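Long-range contacts in DNA mismatch repair protein MutS (Thermus aquaticus, PDB 1EWQ), which recognises mismatched or unpaired bases in DNA and couples this recognition to a weak ATPase activity at the start of mismatch repair: residues V36-Y40 against V94-V98; A336-E340 against A514-R518; F619-R625 against N656-D662. All coordinates share one frame; numbering follows the deposited sequence.

How the contacts relate
Contacts 1, 2 and 3 share no helix or strand and follow one another along the chain in three different domains, I, III and V. All three are largely buried, though contact 1 lies against the bound DNA, whereas contact 3 lies about 48 Å (nearest atoms) from it, beside the predicted ATP site. The centres of contacts 1 and 3 are about 55 Å apart, on opposite sides of the chain's centre. Chemistry follows place: contact 1 uses a few polar links around a DNA-facing hairpin, contact 2 joins two helices through alanines, leucines and a salt bridge, and contact 3 is a regular parallel strand pair with apolar residues on both faces.

Contact 1 (V36-Y40 against V94-V98); sequences VGDFY and VADQV. With nucleotides of chain A; nucleotides of chain B.
Two polar links tie V36-Y40 to V94-V98. The amide of G37 points almost straight at the side-chain carbonyl of Q97 (N to OE1 3.0 Å, 170° at the hydrogen), meeting OE1 from above its carbonyl plane; the extended glutamine is long enough to reach the turn, and its NE2 bonds a DNA phosphate. The hydroxyl of Y40 donates to D96, whose OD1 lies at the ring edge, but the 2.3 Å from OH to OD1 is too short to be taken literally. Apolar contact is slight: V94 CG1 lies 3.9 Å from Y40 CE2.

The turn between these anchors faces the DNA. G37 has positive phi (75°) in a type II' turn, and a side chain there would crowd the sugar of DC12 of chain B. The F39 ring lies flat over the base of DT13 of chain A, 3.4 Å from CE2 to C6, as expected of the mismatch-reading phenylalanine of MutS; its flat apolar face suits a base.

V36 and F39 join strands 31-36 and 39-43 in a hairpin. Strand 31-36 separates 39-43 from 92-97 in the sheet, and Y40 spans it, touching L33 and Q35, while strand 110-116 borders 92-97.

Contact 2 (A336-E340 against A514-R518); sequences ATRLE and AEALR
This is a nearly antiparallel helix-helix contact within domain III, where A336 and E340 of one helix meet A514 and R518 of the other. The short axes come within 9.4 Å at 166°, and the small side chains of A336 and A514 let the backbones approach there: A336 CB lies 3.7 Å from A514 O, and A514 CB touches CG of E340. To one side of this seam L339 and L517 cross at about a right angle, CD1 to CD2 3.5 Å, closing it with branched apolar ends.

The polar half belongs to R518. Its chain runs extended from CG to NE, carrying the guanidinium across to E340, which comes from the opposite direction. NE donates to OE2 (3.1 Å, 171° at the hydrogen) on the syn side but tilted out of the carboxylate plane, the two flat groups being turned 36° apart. NH2 adds a second, less certain bond to OE1. A336 CB sits over one guanidinium face. NH2 also bonds T337 OG1 weakly; that hydroxyl is held better by the carbonyl of S151, and R518 NH1 reaches the carbonyl of T152. A leucine in place of R518 would probably leave the E340 carboxylate without its mate and the T152 carbonyl without this donor.

Such antiparallel packing with a salt bridge along one flank fits the helical domain III of MutS, here joined also to residues of domain II.

Contact 3 (F619-R625 against N656-D662); sequences FDGIYTR and NSLVLLD
Strands 621-625 and 657-662 run parallel, their short axes approaching to 4.7 Å and their directions only 10° apart, with Y623 N bonding L658 O and Y623 O receiving L660 N. They belong to the parallel core of the mixed sheet of the P-loop NTPase fold, 621-625 as an outermost strand, and helix 638-652 makes the beta-alpha-beta crossover between them. The apolar run of 658-661 ending in D662, whose side chain lies near S590 of the predicted ATP site, is consistent with a Walker B strand.

At the start, L658 CB sits over one face of the F619 ring, a CH-pi contact 4.0 Å from the centroid. Beside it, D620 turns CG between its backbone N and carbonyl carbon (chi1 69°), bringing the syn lone pair of OD1 to the hydroxyl of S657, OG to OD1 2.7 Å. That small hydroxyl also receives the amide of T654 and lies at the edge of the Y623 ring. A side chain on G621 would clash with Y623 OH, so glycine suits the spot.

Farther on, I622, T624, L658 and L660 share one face; I622 and L660 pack on A597 of helix 589-603. Y623, V659 and R625 turn to the other, against I649. L661 CD2 touches R625 CB. The guanidinium binds E645 and the carbonyl of G627, while a water lies 2.8 Å from R625 NH1 and 3.1 Å from D662 O, bridging the two.

Contact 1 (V36-Y40 against V94-V98)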
loop_
_atom_site.group_PDB
_atom_site.type_symbol
_atom_site.label_atom_id
_atom_site.label_comp_id
_atom_site.label_asym_id
_atom_site.label_seq_id
_atom_site.Cartn_x
_atom_site.Cartn_y
_atom_site.Cartn_z
ATOM N N VAL C 36 3.708 -28.976 -14.144
ATOM C CA VAL C 36 4.555 -30.168 -14.196
ATOM C C VAL C 36 4.204 -30.947 -12.937
ATOM O O VAL C 36 4.736 -30.672 -11.868
ATOM C CB VAL C 36 6.071 -29.830 -14.156
ATOM C CG1 VAL C 36 6.891 -31.091 -14.399
ATOM C CG2 VAL C 36 6.412 -28.784 -15.189
ATOM N N GLY C 37 3.301 -31.911 -13.061
ATOM C CA GLY C 37 2.892 -32.668 -11.893
ATOM C C GLY C 37 1.969 -31.825 -11.026
ATOM O O GLY C 37 1.039 -31.195 -11.534
ATOM N N ASP C 38 2.220 -31.794 -9.721
ATOM C CA ASP C 38 1.382 -31.012 -8.813
ATOM C C ASP C 38 1.918 -29.611 -8.530
ATOM O O ASP C 38 1.626 -29.025 -7.487
ATOM C CB ASP C 38 1.194 -31.760 -7.499
ATOM C CG ASP C 38 0.527 -33.100 -7.691
ATOM O OD1 ASP C 38 -0.568 -33.148 -8.294
ATOM O OD2 ASP C 38 1.099 -34.107 -7.238
ATOM N N PHE C 39 2.707 -29.079 -9.459
ATOM C CA PHE C 39 3.265 -27.743 -9.312
ATOM C C PHE C 39 3.213 -26.946 -10.613
ATOM O O PHE C 39 3.327 -27.511 -11.699
ATOM C CB PHE C 39 4.732 -27.808 -8.858
ATOM C CG PHE C 39 4.919 -28.192 -7.420
ATOM C CD1 PHE C 39 4.783 -29.514 -7.014
ATOM C CD2 PHE C 39 5.238 -27.226 -6.466
ATOM C CE1 PHE C 39 4.959 -29.873 -5.682
ATOM C CE2 PHE C 39 5.416 -27.575 -5.125
ATOM C CZ PHE C 39 5.276 -28.904 -4.735
ATOM N N TYR C 40 3.028 -25.635 -10.485
ATOM C CA TYR C 40 3.037 -24.716 -11.621
ATOM C C TYR C 40 4.420 -24.104 -11.487
ATOM O O TYR C 40 4.693 -23.378 -10.527
ATOM C CB TYR C 40 1.989 -23.613 -11.463
ATOM C CG TYR C 40 0.636 -23.977 -11.992
ATOM C CD1 TYR C 40 -0.476 -23.997 -11.155
ATOM C CD2 TYR C 40 0.459 -24.297 -13.338
ATOM C CE1 TYR C 40 -1.740 -24.326 -11.644
ATOM C CE2 TYR C 40 -0.796 -24.627 -13.842
ATOM C CZ TYR C 40 -1.892 -24.637 -12.987
ATOM O OH TYR C 40 -3.137 -24.941 -13.481
ATOM N N VAL C 94 -1.874 -19.665 -18.108
ATOM C CA VAL C 94 -1.884 -20.957 -17.439
ATOM C C VAL C 94 -1.729 -22.110 -18.412
ATOM O O VAL C 94 -2.593 -22.350 -19.255
ATOM C CB VAL C 94 -3.193 -21.148 -16.640
ATOM C CG1 VAL C 94 -3.271 -22.559 -16.072
ATOM C CG2 VAL C 94 -3.251 -20.129 -15.517
ATOM N N ALA C 95 -0.613 -22.816 -18.293
ATOM C CA ALA C 95 -0.344 -23.958 -19.145
ATOM C C ALA C 95 -0.505 -25.212 -18.299
ATOM O O ALA C 95 0.247 -25.428 -17.349
ATOM C CB ALA C 95 1.058 -23.874 -19.700
ATOM N N ASP C 96 -1.500 -26.028 -18.630
ATOM C CA ASP C 96 -1.742 -27.261 -17.887
ATOM C C ASP C 96 -1.410 -28.498 -18.709
ATOM O O ASP C 96 -1.093 -28.414 -19.897
ATOM C CB ASP C 96 -3.210 -27.361 -17.455
ATOM C CG ASP C 96 -3.625 -26.249 -16.513
ATOM O OD1 ASP C 96 -2.868 -25.960 -15.567
ATOM O OD2 ASP C 96 -4.718 -25.679 -16.713
ATOM N N GLN C 97 -1.486 -29.650 -18.053
ATOM C CA GLN C 97 -1.252 -30.922 -18.709
ATOM C C GLN C 97 -2.621 -31.334 -19.236
ATOM O O GLN C 97 -3.534 -31.631 -18.469
ATOM C CB GLN C 97 -0.699 -31.939 -17.705
ATOM C CG GLN C 97 0.707 -31.585 -17.233
ATOM C CD GLN C 97 1.261 -32.541 -16.197
ATOM O OE1 GLN C 97 2.448 -32.503 -15.878
ATOM N NE2 GLN C 97 0.402 -33.400 -15.659
ATOM N N VAL C 98 -2.753 -31.319 -20.556
ATOM C CA VAL C 98 -4.004 -31.646 -21.233
ATOM C C VAL C 98 -4.199 -33.142 -21.463
ATOM O O VAL C 98 -5.292 -33.597 -21.798
ATOM C CB VAL C 98 -4.054 -30.920 -22.593
ATOM C CG1 VAL C 98 -5.353 -31.231 -23.320
ATOM C CG2 VAL C 98 -3.905 -29.423 -22.371
ATOM P P DT A 13 13.652 -27.370 -3.049
ATOM O OP1 DT A 13 14.824 -26.553 -2.639
ATOM O OP2 DT A 13 13.319 -28.611 -2.303
ATOM O "O5'" DT A 13 12.369 -26.442 -3.064
ATOM C "C5'" DT A 13 11.453 -26.616 -4.121
ATOM C "C4'" DT A 13 10.670 -25.358 -4.378
ATOM O "O4'" DT A 13 10.143 -25.529 -5.703
ATOM C "C3'" DT A 13 9.468 -25.209 -3.451
ATOM O "O3'" DT A 13 9.163 -23.832 -3.203
ATOM C "C2'" DT A 13 8.360 -25.945 -4.184
ATOM C "C1'" DT A 13 8.780 -25.910 -5.655
ATOM N N1 DT A 13 8.664 -27.207 -6.359
ATOM C C2 DT A 13 8.546 -27.185 -7.729
ATOM O O2 DT A 13 8.568 -26.157 -8.384
ATOM N N3 DT A 13 8.404 -28.419 -8.310
ATOM C C4 DT A 13 8.376 -29.643 -7.676
ATOM O O4 DT A 13 8.210 -30.663 -8.330
ATOM C C5 DT A 13 8.539 -29.598 -6.242
ATOM C C7 DT A 13 8.564 -30.881 -5.473
ATOM C C6 DT A 13 8.666 -28.397 -5.661
ATOM P P DC B 12 2.036 -38.978 -6.904
ATOM O OP1 DC B 12 0.593 -38.720 -6.701
ATOM O OP2 DC B 12 2.523 -40.378 -7.048
ATOM O "O5'" DC B 12 2.494 -38.130 -8.170
ATOM C "C5'" DC B 12 1.975 -36.820 -8.369
ATOM C "C4'" DC B 12 2.615 -36.170 -9.572
ATOM O "O4'" DC B 12 4.008 -35.894 -9.301
ATOM C "C3'" DC B 12 2.580 -36.984 -10.861
ATOM O "O3'" DC B 12 2.327 -36.085 -11.942
ATOM C "C2'" DC B 12 3.976 -37.584 -10.939
ATOM C "C1'" DC B 12 4.848 -36.534 -10.252
ATOM N N1 DC B 12 6.000 -37.070 -9.506
ATOM C C2 DC B 12 7.170 -36.299 -9.411
ATOM O O2 DC B 12 7.240 -35.231 -10.032
ATOM N N3 DC B 12 8.196 -36.744 -8.650
ATOM C C4 DC B 12 8.101 -37.915 -8.021
ATOM N N4 DC B 12 9.131 -38.302 -7.270
ATOM C C5 DC B 12 6.941 -38.742 -8.134
ATOM C C6 DC B 12 5.924 -38.285 -8.881
ATOM P P DG A 14 8.946 -23.328 -1.689
ATOM O OP1 DG A 14 8.837 -21.845 -1.706
ATOM O OP2 DG A 14 9.952 -23.980 -0.815
ATOM O "O5'" DG A 14 7.530 -23.924 -1.288
ATOM C "C5'" DG A 14 6.371 -23.636 -2.052
ATOM C "C4'" DG A 14 5.226 -24.492 -1.574
ATOM O "O4'" DG A 14 5.469 -25.869 -1.949
ATOM C "C3'" DG A 14 5.037 -24.491 -0.059
ATOM O "O3'" DG A 14 3.642 -24.508 0.241
ATOM C "C2'" DG A 14 5.729 -25.769 0.389
ATOM C "C1'" DG A 14 5.543 -26.705 -0.798
ATOM N N9 DG A 14 6.651 -27.638 -1.007
ATOM C C8 DG A 14 7.991 -27.337 -0.953
ATOM N N7 DG A 14 8.758 -28.363 -1.206
ATOM C C5 DG A 14 7.873 -29.408 -1.435
ATOM C C6 DG A 14 8.125 -30.768 -1.768
ATOM O O6 DG A 14 9.212 -31.337 -1.927
ATOM N N1 DG A 14 6.942 -31.484 -1.924
ATOM C C2 DG A 14 5.680 -30.961 -1.788
ATOM N N2 DG A 14 4.665 -31.810 -2.012
ATOM N N3 DG A 14 5.432 -29.700 -1.466
ATOM C C4 DG A 14 6.568 -28.983 -1.311
#

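Contact 2 (A336-E340 against A514-R518)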
loop_
_atom_site.group_PDB
_atom_site.type_symbol
_atom_site.label_atom_id
_atom_site.label_comp_id
_atom_site.label_asym_id
_atom_site.label_seq_id
_atom_site.Cartn_x
_atom_site.Cartn_y
_atom_site.Cartn_z
ATOM N N ALA C 336 -24.557 -19.362 -13.495
ATOM C CA ALA C 336 -25.084 -19.739 -14.801
ATOM C C ALA C 336 -23.983 -19.666 -15.864
ATOM O O ALA C 336 -23.843 -20.574 -16.692
ATOM C CB ALA C 336 -26.237 -18.814 -15.177
ATOM N N THR C 337 -23.205 -18.583 -15.818
ATOM C CA THR C 337 -22.105 -18.347 -16.753
ATOM C C THR C 337 -21.040 -19.437 -16.660
ATOM O O THR C 337 -20.547 -19.923 -17.683
ATOM C CB THR C 337 -21.426 -16.971 -16.499
ATOM O OG1 THR C 337 -22.401 -15.923 -16.597
ATOM C CG2 THR C 337 -20.320 -16.720 -17.520
ATOM N N ARG C 338 -20.672 -19.817 -15.438
ATOM C CA ARG C 338 -19.672 -20.861 -15.266
ATOM C C ARG C 338 -20.236 -22.173 -15.810
ATOM O O ARG C 338 -19.515 -22.961 -16.424
ATOM C CB ARG C 338 -19.280 -21.006 -13.789
ATOM C CG ARG C 338 -18.455 -19.832 -13.266
ATOM C CD ARG C 338 -18.056 -19.984 -11.807
ATOM N NE ARG C 338 -17.075 -21.039 -11.578
ATOM C CZ ARG C 338 -15.809 -21.024 -12.008
ATOM N NH1 ARG C 338 -15.334 -19.999 -12.712
ATOM N NH2 ARG C 338 -15.001 -22.041 -11.715
ATOM N N LEU C 339 -21.528 -22.402 -15.587
ATOM C CA LEU C 339 -22.178 -23.600 -16.091
ATOM C C LEU C 339 -22.103 -23.618 -17.616
ATOM O O LEU C 339 -21.672 -24.606 -18.209
ATOM C CB LEU C 339 -23.649 -23.652 -15.650
ATOM C CG LEU C 339 -23.954 -24.212 -14.251
ATOM C CD1 LEU C 339 -25.393 -23.925 -13.865
ATOM C CD2 LEU C 339 -23.674 -25.717 -14.241
ATOM N N GLU C 340 -22.520 -22.515 -18.239
ATOM C CA GLU C 340 -22.527 -22.412 -19.698
ATOM C C GLU C 340 -21.133 -22.558 -20.300
ATOM O O GLU C 340 -20.990 -23.077 -21.405
ATOM C CB GLU C 340 -23.129 -21.067 -20.152
ATOM C CG GLU C 340 -24.574 -20.837 -19.723
ATOM C CD GLU C 340 -25.015 -19.387 -19.874
ATOM O OE1 GLU C 340 -24.146 -18.490 -19.856
ATOM O OE2 GLU C 340 -26.234 -19.140 -19.987
ATOM N N ALA C 514 -29.485 -23.204 -17.364
ATOM C CA ALA C 514 -28.727 -21.956 -17.265
ATOM C C ALA C 514 -29.592 -20.700 -17.449
ATOM O O ALA C 514 -29.486 -19.746 -16.688
ATOM C CB ALA C 514 -27.583 -21.959 -18.282
ATOM N N GLU C 515 -30.457 -20.713 -18.454
ATOM C CA GLU C 515 -31.310 -19.565 -18.718
ATOM C C GLU C 515 -32.316 -19.299 -17.585
ATOM O O GLU C 515 -32.551 -18.146 -17.220
ATOM C CB GLU C 515 -32.032 -19.771 -20.054
ATOM C CG GLU C 515 -32.301 -18.480 -20.805
ATOM C CD GLU C 515 -31.076 -17.576 -20.862
ATOM O OE1 GLU C 515 -29.983 -18.066 -21.232
ATOM O OE2 GLU C 515 -31.212 -16.371 -20.539
ATOM N N ALA C 516 -32.907 -20.356 -17.029
ATOM C CA ALA C 516 -33.867 -20.177 -15.940
ATOM C C ALA C 516 -33.118 -19.622 -14.729
ATOM O O ALA C 516 -33.650 -18.823 -13.963
ATOM C CB ALA C 516 -34.548 -21.512 -15.586
ATOM N N LEU C 517 -31.871 -20.046 -14.567
ATOM C CA LEU C 517 -31.057 -19.562 -13.466
ATOM C C LEU C 517 -30.848 -18.059 -13.604
ATOM O O LEU C 517 -31.035 -17.329 -12.650
ATOM C CB LEU C 517 -29.710 -20.281 -13.446
ATOM C CG LEU C 517 -29.595 -21.504 -12.532
ATOM C CD1 LEU C 517 -30.759 -22.430 -12.750
ATOM C CD2 LEU C 517 -28.267 -22.216 -12.804
ATOM N N ARG C 518 -30.460 -17.602 -14.791
ATOM C CA ARG C 518 -30.253 -16.173 -15.015
ATOM C C ARG C 518 -31.533 -15.397 -14.691
ATOM O O ARG C 518 -31.511 -14.400 -13.974
ATOM C CB ARG C 518 -29.862 -15.909 -16.467
ATOM C CG ARG C 518 -28.478 -16.411 -16.850
ATOM C CD ARG C 518 -28.122 -16.053 -18.305
ATOM N NE ARG C 518 -26.738 -16.397 -18.603
ATOM C CZ ARG C 518 -25.694 -15.677 -18.206
ATOM N NH1 ARG C 518 -25.872 -14.558 -17.500
ATOM N NH2 ARG C 518 -24.463 -16.088 -18.494
#

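Contact 3 (F619-R625 against N656-D662)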
loop_
_atom_site.group_PDB
_atom_site.type_symbol
_atom_site.label_atom_id
_atom_site.label_comp_id
_atom_site.label_asym_id
_atom_site.label_seq_id
_atom_site.Cartn_x
_atom_site.Cartn_y
_atom_site.Cartn_z
ATOM N N PHE C 619 -33.785 16.131 -12.933
ATOM C CA PHE C 619 -32.592 16.758 -13.492
ATOM C C PHE C 619 -31.977 15.892 -14.595
ATOM O O PHE C 619 -32.030 14.666 -14.531
ATOM C CB PHE C 619 -31.550 17.003 -12.387
ATOM C CG PHE C 619 -32.043 17.889 -11.272
ATOM C CD1 PHE C 619 -32.434 17.346 -10.053
ATOM C CD2 PHE C 619 -32.112 19.266 -11.436
ATOM C CE1 PHE C 619 -32.884 18.171 -9.014
ATOM C CE2 PHE C 619 -32.561 20.090 -10.400
ATOM C CZ PHE C 619 -32.944 19.540 -9.191
ATOM N N ASP C 620 -31.396 16.536 -15.605
ATOM C CA ASP C 620 -30.772 15.799 -16.699
ATOM C C ASP C 620 -29.304 15.520 -16.377
ATOM O O ASP C 620 -28.642 14.735 -17.055
ATOM C CB ASP C 620 -30.918 16.569 -18.021
ATOM C CG ASP C 620 -30.107 17.844 -18.062
ATOM O OD1 ASP C 620 -29.600 18.290 -17.011
ATOM O OD2 ASP C 620 -29.984 18.415 -19.166
ATOM N N GLY C 621 -28.818 16.143 -15.307
ATOM C CA GLY C 621 -27.437 15.954 -14.892
ATOM C C GLY C 621 -27.061 16.804 -13.694
ATOM O O GLY C 621 -27.688 17.831 -13.423
ATOM N N ILE C 622 -26.057 16.363 -12.951
ATOM C CA ILE C 622 -25.585 17.120 -11.796
ATOM C C ILE C 622 -24.145 17.508 -12.091
ATOM O O ILE C 622 -23.304 16.641 -12.335
ATOM C CB ILE C 622 -25.629 16.285 -10.520
ATOM C CG1 ILE C 622 -27.078 15.915 -10.192
ATOM C CG2 ILE C 622 -24.987 17.058 -9.381
ATOM C CD1 ILE C 622 -27.213 14.880 -9.089
ATOM N N TYR C 623 -23.871 18.811 -12.081
ATOM C CA TYR C 623 -22.533 19.318 -12.373
ATOM C C TYR C 623 -21.948 20.097 -11.207
ATOM O O TYR C 623 -22.487 21.122 -10.799
ATOM C CB TYR C 623 -22.567 20.207 -13.620
ATOM C CG TYR C 623 -23.197 19.529 -14.814
ATOM C CD1 TYR C 623 -24.503 19.836 -15.215
ATOM C CD2 TYR C 623 -22.502 18.550 -15.525
ATOM C CE1 TYR C 623 -25.106 19.181 -16.303
ATOM C CE2 TYR C 623 -23.094 17.885 -16.607
ATOM C CZ TYR C 623 -24.393 18.205 -16.991
ATOM O OH TYR C 623 -24.964 17.529 -18.054
ATOM N N THR C 624 -20.826 19.609 -10.687
ATOM C CA THR C 624 -20.171 20.239 -9.556
ATOM C C THR C 624 -18.824 20.875 -9.884
ATOM O O THR C 624 -18.136 20.487 -10.834
ATOM C CB THR C 624 -19.933 19.213 -8.418
ATOM O OG1 THR C 624 -19.009 18.209 -8.861
ATOM C CG2 THR C 624 -21.241 18.542 -8.014
ATOM N N ARG C 625 -18.473 21.857 -9.062
ATOM C CA ARG C 625 -17.209 22.579 -9.125
ATOM C C ARG C 625 -16.983 22.866 -7.632
ATOM O O ARG C 625 -17.171 23.988 -7.163
ATOM C CB ARG C 625 -17.365 23.881 -9.926
ATOM C CG ARG C 625 -16.052 24.509 -10.435
ATOM C CD ARG C 625 -15.036 24.778 -9.327
ATOM N NE ARG C 625 -14.329 23.565 -8.914
ATOM C CZ ARG C 625 -13.722 23.412 -7.735
ATOM N NH1 ARG C 625 -13.735 24.390 -6.838
ATOM N NH2 ARG C 625 -13.090 22.279 -7.457
ATOM N N ASN C 656 -32.417 22.129 -17.210
ATOM C CA ASN C 656 -32.835 21.051 -16.326
ATOM C C ASN C 656 -31.655 20.507 -15.536
ATOM O O ASN C 656 -31.719 19.419 -14.961
ATOM C CB ASN C 656 -33.489 19.934 -17.143
ATOM C CG ASN C 656 -34.729 20.416 -17.869
ATOM O OD1 ASN C 656 -35.565 21.111 -17.286
ATOM N ND2 ASN C 656 -34.856 20.060 -19.142
ATOM N N SER C 657 -30.572 21.271 -15.503
ATOM C CA SER C 657 -29.396 20.821 -14.780
ATOM C C SER C 657 -29.303 21.375 -13.379
ATOM O O SER C 657 -29.835 22.443 -13.083
ATOM C CB SER C 657 -28.124 21.179 -15.546
ATOM O OG SER C 657 -28.120 20.541 -16.807
ATOM N N LEU C 658 -28.647 20.610 -12.515
ATOM C CA LEU C 658 -28.406 21.019 -11.136
ATOM C C LEU C 658 -26.931 21.337 -11.160
ATOM O O LEU C 658 -26.117 20.448 -11.408
ATOM C CB LEU C 658 -28.669 19.880 -10.144
ATOM C CG LEU C 658 -28.244 20.165 -8.684
ATOM C CD1 LEU C 658 -29.106 21.274 -8.093
ATOM C CD2 LEU C 658 -28.365 18.898 -7.821
ATOM N N VAL C 659 -26.592 22.601 -10.940
ATOM C CA VAL C 659 -25.205 23.044 -10.935
ATOM C C VAL C 659 -24.810 23.462 -9.518
ATOM O O VAL C 659 -25.537 24.219 -8.868
ATOM C CB VAL C 659 -25.021 24.249 -11.892
ATOM C CG1 VAL C 659 -23.595 24.738 -11.840
ATOM C CG2 VAL C 659 -25.423 23.847 -13.339
ATOM N N LEU C 660 -23.664 22.976 -9.044
ATOM C CA LEU C 660 -23.182 23.295 -7.700
ATOM C C LEU C 660 -21.828 23.987 -7.764
ATOM O O LEU C 660 -20.826 23.352 -8.071
ATOM C CB LEU C 660 -23.057 22.017 -6.856
ATOM C CG LEU C 660 -24.292 21.120 -6.654
ATOM C CD1 LEU C 660 -23.927 19.976 -5.687
ATOM C CD2 LEU C 660 -25.443 21.918 -6.092
ATOM N N LEU C 661 -21.798 25.290 -7.487
ATOM C CA LEU C 661 -20.546 26.036 -7.531
ATOM C C LEU C 661 -20.098 26.421 -6.132
ATOM O O LEU C 661 -20.873 26.929 -5.325
ATOM C CB LEU C 661 -20.679 27.283 -8.404
ATOM C CG LEU C 661 -21.180 27.081 -9.842
ATOM C CD1 LEU C 661 -21.108 28.418 -10.581
ATOM C CD2 LEU C 661 -20.351 26.015 -10.557
ATOM N N ASP C 662 -18.822 26.174 -5.871
ATOM C CA ASP C 662 -18.207 26.425 -4.575
ATOM C C ASP C 662 -17.078 27.443 -4.718
ATOM O O ASP C 662 -15.960 27.096 -5.095
ATOM C CB ASP C 662 -17.679 25.085 -4.039
ATOM C CG ASP C 662 -16.990 25.198 -2.690
ATOM O OD1 ASP C 662 -15.819 24.745 -2.586
ATOM O OD2 ASP C 662 -17.614 25.712 -1.739
HETATM O O HOH W 1 -14.029 27.052 -7.463
#